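Reticulocyte binding protein (PDB 3FAW) probably hydrolyses the alpha-1,6 branch linkages of pullulan and related glucans, as a cell-wall-anchored streptococcal pullulanase. Local coordinates at residues Ser152-Lys165 with Tyr198-Gly210. Residues are numbered along the deposited sequence; the frame is centred on the assembly and turned at random. Where two conformers were deposited one is given.
With CA (calcium ion), chain B.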
ATOM      1  N   SER A 152      10.274  18.151  19.166  1.00 13.92           N
ATOM      2  CA  SER A 152      10.696  17.229  20.235  1.00 13.93           C
ATOM      3  C   SER A 152      10.554  17.881  21.621  1.00 14.27           C
ATOM      4  O   SER A 152      11.544  18.267  22.236  1.00 13.64           O
ATOM      5  CB  SER A 152      12.145  16.771  20.005  1.00 14.43           C
ATOM      6  OG  SER A 152      12.521  15.764  20.928  1.00 13.61           O
ATOM      7  N   PRO A 153       9.312  17.979  22.127  1.00 13.00           N
ATOM      8  CA  PRO A 153       9.038  18.836  23.278  1.00 13.65           C
ATOM      9  C   PRO A 153       9.653  18.391  24.615  1.00 12.86           C
ATOM     10  O   PRO A 153       9.816  19.236  25.491  1.00 12.50           O
ATOM     11  CB  PRO A 153       7.505  18.842  23.352  1.00 13.25           C
ATOM     12  CG  PRO A 153       7.088  17.577  22.714  1.00 13.88           C
ATOM     13  CD  PRO A 153       8.102  17.279  21.658  1.00 13.20           C
ATOM     14  N   SER A 154       9.998  17.108  24.766  1.00 11.81           N
ATOM     15  CA  SER A 154      10.536  16.593  26.032  0.50 13.61           C
ATOM     16  C   SER A 154      12.068  16.600  26.096  1.00 13.22           C
ATOM     17  O   SER A 154      12.648  16.206  27.111  1.00 11.96           O
ATOM     18  CB  SER A 154      10.018  15.175  26.301  0.50 13.74           C
ATOM     19  OG  SER A 154      10.553  14.244  25.373  0.50 18.70           O
ATOM     20  N   ALA A 155      12.723  17.049  25.023  1.00 12.92           N
ATOM     21  CA  ALA A 155      14.199  17.084  24.963  1.00 13.71           C
ATOM     22  C   ALA A 155      14.816  18.156  25.868  1.00 13.45           C
ATOM     23  O   ALA A 155      14.297  19.265  25.956  1.00 13.79           O
ATOM     24  CB  ALA A 155      14.664  17.307  23.519  1.00 14.25           C
ATOM     25  N   ASP A 156      15.923  17.816  26.532  1.00 14.03           N
ATOM     26  CA  ASP A 156      16.738  18.797  27.264  1.00 13.86           C
ATOM     27  C   ASP A 156      17.584  19.623  26.295  1.00 13.53           C
ATOM     28  O   ASP A 156      17.784  20.827  26.493  1.00 12.02           O
ATOM     29  CB  ASP A 156      17.686  18.106  28.252  1.00 14.26           C
ATOM     30  CG  ASP A 156      16.959  17.411  29.384  1.00 13.21           C
ATOM     31  OD1 ASP A 156      15.795  17.754  29.657  1.00 12.48           O
ATOM     32  OD2 ASP A 156      17.574  16.525  30.015  1.00 11.39           O
ATOM     33  N   SER A 157      18.093  18.963  25.259  1.00 13.96           N
ATOM     34  CA  SER A 157      18.893  19.625  24.237  1.00 12.78           C
ATOM     35  C   SER A 157      18.853  18.834  22.936  1.00 12.62           C
ATOM     36  O   SER A 157      18.678  17.614  22.948  1.00 13.50           O
ATOM     37  CB  SER A 157      20.340  19.766  24.712  1.00 13.58           C
ATOM     38  OG  SER A 157      20.943  18.491  24.873  1.00 15.65           O
ATOM     39  N   VAL A 158      19.007  19.542  21.824  1.00 12.21           N
ATOM     40  CA  VAL A 158      19.070  18.925  20.505  1.00 12.42           C
ATOM     41  C   VAL A 158      20.261  19.526  19.760  1.00 13.32           C
ATOM     42  O   VAL A 158      20.416  20.749  19.706  1.00 13.23           O
ATOM     43  CB  VAL A 158      17.758  19.129  19.712  1.00 12.61           C
ATOM     44  CG1 VAL A 158      17.876  18.558  18.305  1.00 12.06           C
ATOM     45  CG2 VAL A 158      16.586  18.474  20.447  1.00 12.65           C
ATOM     46  N   THR A 159      21.108  18.652  19.220  1.00 13.79           N
ATOM     47  CA  THR A 159      22.304  19.053  18.485  1.00 13.74           C
ATOM     48  C   THR A 159      22.305  18.398  17.110  1.00 13.45           C
ATOM     49  O   THR A 159      22.042  17.204  16.998  1.00 14.23           O
ATOM     50  CB  THR A 159      23.575  18.616  19.241  1.00 14.20           C
ATOM     51  OG1 THR A 159      23.567  19.181  20.560  1.00 18.29           O
ATOM     52  CG2 THR A 159      24.831  19.056  18.503  1.00 15.39           C
ATOM     53  N   MET A 160      22.595  19.180  16.071  1.00 13.17           N
ATOM     54  CA  MET A 160      22.755  18.640  14.725  1.00 13.05           C
ATOM     55  C   MET A 160      24.213  18.242  14.497  1.00 13.21           C
ATOM     56  O   MET A 160      25.128  19.001  14.811  1.00 12.82           O
ATOM     57  CB  MET A 160      22.327  19.657  13.666  1.00 13.40           C
ATOM     58  CG  MET A 160      22.244  19.073  12.257  1.00 12.93           C
ATOM     59  SD  MET A 160      22.088  20.309  10.953  1.00 14.53           S
ATOM     60  CE  MET A 160      20.344  20.731  11.054  1.00 10.82           C
ATOM     61  N   ILE A 161      24.413  17.045  13.956  1.00 12.81           N
ATOM     62  CA  ILE A 161      25.730  16.576  13.552  1.00 12.96           C
ATOM     63  C   ILE A 161      25.750  16.523  12.033  1.00 13.85           C
ATOM     64  O   ILE A 161      24.878  15.902  11.427  1.00 13.57           O
ATOM     65  CB  ILE A 161      26.034  15.164  14.097  1.00 12.41           C
ATOM     66  CG1 ILE A 161      25.816  15.102  15.610  1.00 11.18           C
ATOM     67  CG2 ILE A 161      27.467  14.762  13.747  1.00 11.02           C
ATOM     68  CD1 ILE A 161      26.027  13.721  16.188  1.00 11.15           C
ATOM     69  N   ILE A 162      26.746  17.168  11.427  1.00 14.21           N
ATOM     70  CA  ILE A 162      26.815  17.298   9.973  1.00 13.26           C
ATOM     71  C   ILE A 162      27.959  16.455   9.411  1.00 13.56           C
ATOM     72  O   ILE A 162      29.072  16.474   9.941  1.00 13.00           O
ATOM     73  CB  ILE A 162      26.955  18.779   9.550  1.00 13.44           C
ATOM     74  CG1 ILE A 162      25.789  19.596  10.118  1.00 15.11           C
ATOM     75  CG2 ILE A 162      26.992  18.905   8.037  1.00 14.83           C
ATOM     76  CD1 ILE A 162      25.757  21.048   9.681  1.00 12.55           C
ATOM     77  N   TYR A 163      27.667  15.714   8.339  1.00 13.15           N
ATOM     78  CA  TYR A 163      28.609  14.761   7.751  1.00 12.45           C
ATOM     79  C   TYR A 163      28.952  15.133   6.310  1.00 13.24           C
ATOM     80  O   TYR A 163      28.088  15.578   5.556  1.00 12.56           O
ATOM     81  CB  TYR A 163      28.033  13.344   7.781  1.00 12.29           C
ATOM     82  CG  TYR A 163      27.623  12.868   9.163  1.00 11.73           C
ATOM     83  CD1 TYR A 163      28.501  12.136   9.962  1.00  7.24           C
ATOM     84  CD2 TYR A 163      26.360  13.154   9.669  1.00 10.64           C
ATOM     85  CE1 TYR A 163      28.128  11.702  11.224  1.00  8.57           C
ATOM     86  CE2 TYR A 163      25.977  12.724  10.932  1.00  9.21           C
ATOM     87  CZ  TYR A 163      26.864  11.999  11.705  1.00 11.67           C
ATOM     88  OH  TYR A 163      26.489  11.576  12.959  1.00 10.26           O
ATOM     89  N   ASP A 164      30.218  14.925   5.945  1.00 13.11           N
ATOM     90  CA  ASP A 164      30.731  15.242   4.610  1.00 12.56           C
ATOM     91  C   ASP A 164      29.902  14.589   3.497  1.00 11.83           C
ATOM     92  O   ASP A 164      29.678  13.381   3.499  1.00 13.15           O
ATOM     93  CB  ASP A 164      32.202  14.799   4.497  1.00 11.67           C
ATOM     94  CG  ASP A 164      32.845  15.190   3.169  1.00 13.47           C
ATOM     95  OD1 ASP A 164      32.159  15.753   2.284  1.00 12.07           O
ATOM     96  OD2 ASP A 164      34.056  14.932   3.012  1.00 14.47           O
ATOM     97  N   LYS A 165      29.466  15.409   2.547  1.00 11.15           N
ATOM     98  CA  LYS A 165      28.724  14.946   1.373  1.00 10.53           C
ATOM     99  C   LYS A 165      29.456  13.851   0.583  1.00 10.60           C
ATOM    100  O   LYS A 165      28.822  12.921   0.082  1.00 10.19           O
ATOM    101  CB  LYS A 165      28.413  16.132   0.448  1.00 10.33           C
ATOM    102  CG  LYS A 165      29.632  16.862  -0.104  1.00 12.40           C
ATOM    103  CD  LYS A 165      29.232  18.062  -0.956  1.00 11.90           C
ATOM    104  CE  LYS A 165      30.460  18.767  -1.523  1.00 14.52           C
ATOM    105  NZ  LYS A 165      30.109  19.962  -2.350  1.00 14.34           N
ATOM    106  N   TYR A 198      25.846  23.861   1.462  1.00 14.15           N
ATOM    107  CA  TYR A 198      25.378  22.708   2.235  1.00 13.93           C
ATOM    108  C   TYR A 198      24.710  21.627   1.387  1.00 13.39           C
ATOM    109  O   TYR A 198      24.380  20.558   1.905  1.00 13.66           O
ATOM    110  CB  TYR A 198      24.411  23.160   3.329  1.00 14.23           C
ATOM    111  CG  TYR A 198      25.079  23.853   4.494  1.00 14.52           C
ATOM    112  CD1 TYR A 198      25.612  23.115   5.551  1.00 12.27           C
ATOM    113  CD2 TYR A 198      25.177  25.244   4.543  1.00 13.82           C
ATOM    114  CE1 TYR A 198      26.229  23.742   6.623  1.00 12.59           C
ATOM    115  CE2 TYR A 198      25.793  25.881   5.614  1.00 13.76           C
ATOM    116  CZ  TYR A 198      26.314  25.123   6.652  1.00 13.51           C
ATOM    117  OH  TYR A 198      26.923  25.741   7.721  1.00 13.28           O
ATOM    118  N   THR A 199      24.515  21.897   0.096  1.00 12.34           N
ATOM    119  CA  THR A 199      23.873  20.944  -0.808  1.00 11.38           C
ATOM    120  C   THR A 199      24.633  19.609  -0.799  1.00 11.12           C
ATOM    121  O   THR A 199      25.857  19.576  -0.955  1.00 10.84           O
ATOM    122  CB  THR A 199      23.788  21.503  -2.253  1.00 12.61           C
ATOM    123  OG1 THR A 199      23.180  22.803  -2.234  1.00 12.77           O
ATOM    124  CG2 THR A 199      22.967  20.582  -3.159  1.00 13.34           C
ATOM    125  N   GLY A 200      23.906  18.519  -0.575  1.00 11.00           N
ATOM    126  CA  GLY A 200      24.499  17.177  -0.569  1.00  9.51           C
ATOM    127  C   GLY A 200      25.073  16.708   0.765  1.00  8.41           C
ATOM    128  O   GLY A 200      25.346  15.522   0.932  1.00  7.18           O
ATOM    129  N   TYR A 201      25.272  17.622   1.713  1.00  9.68           N
ATOM    130  CA  TYR A 201      25.760  17.241   3.048  1.00 10.39           C
ATOM    131  C   TYR A 201      24.678  16.486   3.820  1.00 11.14           C
ATOM    132  O   TYR A 201      23.481  16.636   3.545  1.00 10.35           O
ATOM    133  CB  TYR A 201      26.232  18.464   3.845  1.00 10.63           C
ATOM    134  CG  TYR A 201      27.632  18.937   3.495  1.00 13.21           C
ATOM    135  CD1 TYR A 201      27.861  19.753   2.387  1.00 11.60           C
ATOM    136  CD2 TYR A 201      28.729  18.569   4.275  1.00 12.18           C
ATOM    137  CE1 TYR A 201      29.148  20.190   2.064  1.00 10.31           C
ATOM    138  CE2 TYR A 201      30.013  19.001   3.962  1.00 11.73           C
ATOM    139  CZ  TYR A 201      30.216  19.810   2.857  1.00 11.12           C
ATOM    140  OH  TYR A 201      31.489  20.243   2.551  1.00 10.47           O
ATOM    141  N   TYR A 202      25.109  15.680   4.787  1.00  9.95           N
ATOM    142  CA  TYR A 202      24.195  14.827   5.543  1.00 10.83           C
ATOM    143  C   TYR A 202      24.146  15.235   7.016  1.00 11.40           C
ATOM    144  O   TYR A 202      25.079  15.854   7.520  1.00 11.88           O
ATOM    145  CB  TYR A 202      24.612  13.363   5.416  1.00 10.82           C
ATOM    146  CG  TYR A 202      24.807  12.898   3.993  1.00  8.77           C
ATOM    147  CD1 TYR A 202      26.078  12.593   3.502  1.00 11.82           C
ATOM    148  CD2 TYR A 202      23.725  12.768   3.131  1.00  8.66           C
ATOM    149  CE1 TYR A 202      26.256  12.155   2.191  1.00 13.04           C
ATOM    150  CE2 TYR A 202      23.897  12.343   1.816  1.00 10.93           C
ATOM    151  CZ  TYR A 202      25.159  12.036   1.354  1.00 10.82           C
ATOM    152  OH  TYR A 202      25.320  11.602   0.058  1.00 11.83           O
ATOM    153  N   TYR A 203      23.051  14.895   7.696  1.00 11.47           N
ATOM    154  CA  TYR A 203      22.871  15.280   9.093  1.00 11.30           C
ATOM    155  C   TYR A 203      22.064  14.279   9.925  1.00 11.50           C
ATOM    156  O   TYR A 203      21.168  13.595   9.421  1.00 11.43           O
ATOM    157  CB  TYR A 203      22.244  16.685   9.197  1.00 10.98           C
ATOM    158  CG  TYR A 203      20.820  16.794   8.694  1.00 11.73           C
ATOM    159  CD1 TYR A 203      19.742  16.806   9.581  1.00 12.06           C
ATOM    160  CD2 TYR A 203      20.546  16.888   7.331  1.00 11.15           C
ATOM    161  CE1 TYR A 203      18.434  16.906   9.124  1.00 11.65           C
ATOM    162  CE2 TYR A 203      19.241  16.988   6.866  1.00 11.95           C
ATOM    163  CZ  TYR A 203      18.190  16.997   7.766  1.00 10.30           C
ATOM    164  OH  TYR A 203      16.900  17.096   7.299  1.00 12.53           O
ATOM    165  N   LEU A 204      22.421  14.198  11.207  1.00 10.61           N
ATOM    166  CA  LEU A 204      21.617  13.522  12.218  1.00  9.82           C
ATOM    167  C   LEU A 204      21.360  14.514  13.350  1.00  9.98           C
ATOM    168  O   LEU A 204      22.040  15.537  13.447  1.00  7.42           O
ATOM    169  CB  LEU A 204      22.335  12.284  12.758  1.00  9.24           C
ATOM    170  CG  LEU A 204      22.476  11.077  11.823  1.00  7.94           C
ATOM    171  CD1 LEU A 204      23.366  10.014  12.455  1.00  8.40           C
ATOM    172  CD2 LEU A 204      21.119  10.485  11.459  1.00  6.23           C
ATOM    173  N   TYR A 205      20.371  14.216  14.192  1.00 11.09           N
ATOM    174  CA  TYR A 205      20.121  14.998  15.406  1.00 11.70           C
ATOM    175  C   TYR A 205      20.436  14.157  16.635  1.00 12.51           C
ATOM    176  O   TYR A 205      19.960  13.029  16.750  1.00 13.12           O
ATOM    177  CB  TYR A 205      18.661  15.450  15.476  1.00 11.50           C
ATOM    178  CG  TYR A 205      18.302  16.559  14.518  1.00 11.62           C
ATOM    179  CD1 TYR A 205      18.876  17.822  14.641  1.00 10.11           C
ATOM    180  CD2 TYR A 205      17.374  16.352  13.496  1.00 11.47           C
ATOM    181  CE1 TYR A 205      18.544  18.848  13.765  1.00  9.76           C
ATOM    182  CE2 TYR A 205      17.034  17.375  12.619  1.00 10.20           C
ATOM    183  CZ  TYR A 205      17.622  18.620  12.762  1.00 10.95           C
ATOM    184  OH  TYR A 205      17.299  19.633  11.892  1.00 13.35           O
ATOM    185  N   GLU A 206      21.231  14.707  17.548  1.00 13.56           N
ATOM    186  CA  GLU A 206      21.482  14.068  18.838  1.00 14.72           C
ATOM    187  C   GLU A 206      20.605  14.701  19.914  1.00 14.81           C
ATOM    188  O   GLU A 206      20.749  15.886  20.230  1.00 15.11           O
ATOM    189  CB  GLU A 206      22.958  14.159  19.233  1.00 14.97           C
ATOM    190  CG  GLU A 206      23.311  13.272  20.426  1.00 15.21           C
ATOM    191  CD  GLU A 206      24.799  13.261  20.731  1.00 17.59           C
ATOM    192  OE1 GLU A 206      25.360  14.344  20.992  1.00 19.76           O
ATOM    193  OE2 GLU A 206      25.401  12.167  20.712  1.00 19.77           O
ATOM    194  N   ILE A 207      19.698  13.901  20.469  1.00 15.45           N
ATOM    195  CA  ILE A 207      18.739  14.371  21.463  1.00 15.88           C
ATOM    196  C   ILE A 207      19.165  13.894  22.842  1.00 16.59           C
ATOM    197  O   ILE A 207      19.474  12.722  23.025  1.00 15.23           O
ATOM    198  CB  ILE A 207      17.310  13.862  21.160  1.00 14.78           C
ATOM    199  CG1 ILE A 207      16.867  14.333  19.769  1.00 16.60           C
ATOM    200  CG2 ILE A 207      16.320  14.357  22.218  1.00 14.34           C
ATOM    201  CD1 ILE A 207      15.451  13.932  19.406  1.00 16.77           C
ATOM    202  N   LYS A 208      19.184  14.812  23.803  1.00 19.00           N
ATOM    203  CA  LYS A 208      19.503  14.481  25.186  1.00 20.80           C
ATOM    204  C   LYS A 208      18.264  14.639  26.060  1.00 21.25           C
ATOM    205  O   LYS A 208      17.609  15.685  26.038  1.00 19.75           O
ATOM    206  CB  LYS A 208      20.623  15.384  25.702  1.00 21.35           C
ATOM    207  CG  LYS A 208      21.220  14.951  27.031  1.00 23.08           C
ATOM    208  CD  LYS A 208      22.396  15.836  27.416  1.00 24.80           C
ATOM    209  CE  LYS A 208      22.958  15.463  28.783  1.00 29.30           C
ATOM    210  NZ  LYS A 208      24.186  16.242  29.115  0.10 27.46           N
ATOM    211  N   ARG A 209      17.941  13.583  26.805  1.00 22.34           N
ATOM    212  CA  ARG A 209      16.905  13.619  27.839  1.00 23.41           C
ATOM    213  C   ARG A 209      17.493  13.021  29.112  1.00 24.98           C
ATOM    214  O   ARG A 209      17.538  11.801  29.269  1.00 26.30           O
ATOM    215  CB  ARG A 209      15.671  12.823  27.412  1.00 23.42           C
ATOM    216  CG  ARG A 209      14.833  13.489  26.338  1.00 23.20           C
ATOM    217  CD  ARG A 209      13.618  12.644  25.982  1.00 22.47           C
ATOM    218  NE  ARG A 209      14.015  11.373  25.380  1.00 20.25           N
ATOM    219  CZ  ARG A 209      14.183  11.151  24.077  1.00 17.07           C
ATOM    220  NH1 ARG A 209      13.976  12.107  23.180  1.00 18.10           N
ATOM    221  NH2 ARG A 209      14.562   9.947  23.672  1.00 18.44           N
ATOM    222  N   GLY A 210      17.955  13.884  30.009  1.00 26.63           N
ATOM    223  CA  GLY A 210      18.663  13.444  31.206  1.00 27.81           C
ATOM    224  C   GLY A 210      20.030  12.876  30.861  1.00 29.18           C
ATOM    225  O   GLY A 210      20.816  13.516  30.159  1.00 29.49           O
TER
HETATM  226 CA    CA B   1      27.349  11.968  -1.508  1.00 13.22          CA
HETATM  227  O   HOH W   1      12.056  14.599  23.331  1.00 13.64           O
HETATM  228  O   HOH W   2      21.857  17.089  22.586  1.00 22.26           O
HETATM  229  O   HOH W   3      27.742  21.429  -1.549  1.00 13.36           O
HETATM  230  O   HOH W   4      26.124  14.137  -1.150  1.00  8.17           O
HETATM  231  O   HOH W   5      29.322  11.102  -2.665  1.00 11.35           O
HETATM  232  O   HOH W   6      28.046  10.147  -0.120  1.00 13.08           O
HETATM  233  O   HOH W   7      27.692  13.550  -3.372  1.00 18.52           O
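From S157 paired with K208 to Y163 paired with Y202, strands 157-164 and 202-209 run antiparallel in the beta-sandwich module of the CBM48 family, a worked example of how one strand pair can join a hydrophobic core to a metal site. Backbone bonds link S157, T159, I161 and Y163 to K208, E206, L204 and Y202. At one end the ladder slips into a classic beta bulge: D156 and S157 both face K208, whose O accepts a 2.8 Å bond from D156 N and a weak one from S157 N. The D156 carboxylate reaches on to G210, whose N meets OD2 at 2.7 Å from above the carboxylate plane.

Apolar packing fills the face carrying V158, M160 and I162, which strands 146-151 and 184-189 help cover. M160, bent at chi3 (-79°), brings CE to 3.8 Å from Y205 CE1, while its SD lies obliquely to the Y203 ring, 5.1 Å from the centroid, in a Met-aromatic contact. On the other face, the Y163 ring turns an edge to L204 N, and its OH touches L204 CD1.

Beyond the ladder, K165 lays CG over the Y201 ring in a CH-pi contact, and water 3 links its NZ to T199 O. The calcium ion bridges both segments and K363: K165 O binds it at 2.4 Å and Y202 OH at 2.6 Å, with G200 O lying 3.5 Å above the centre of the Y202 ring.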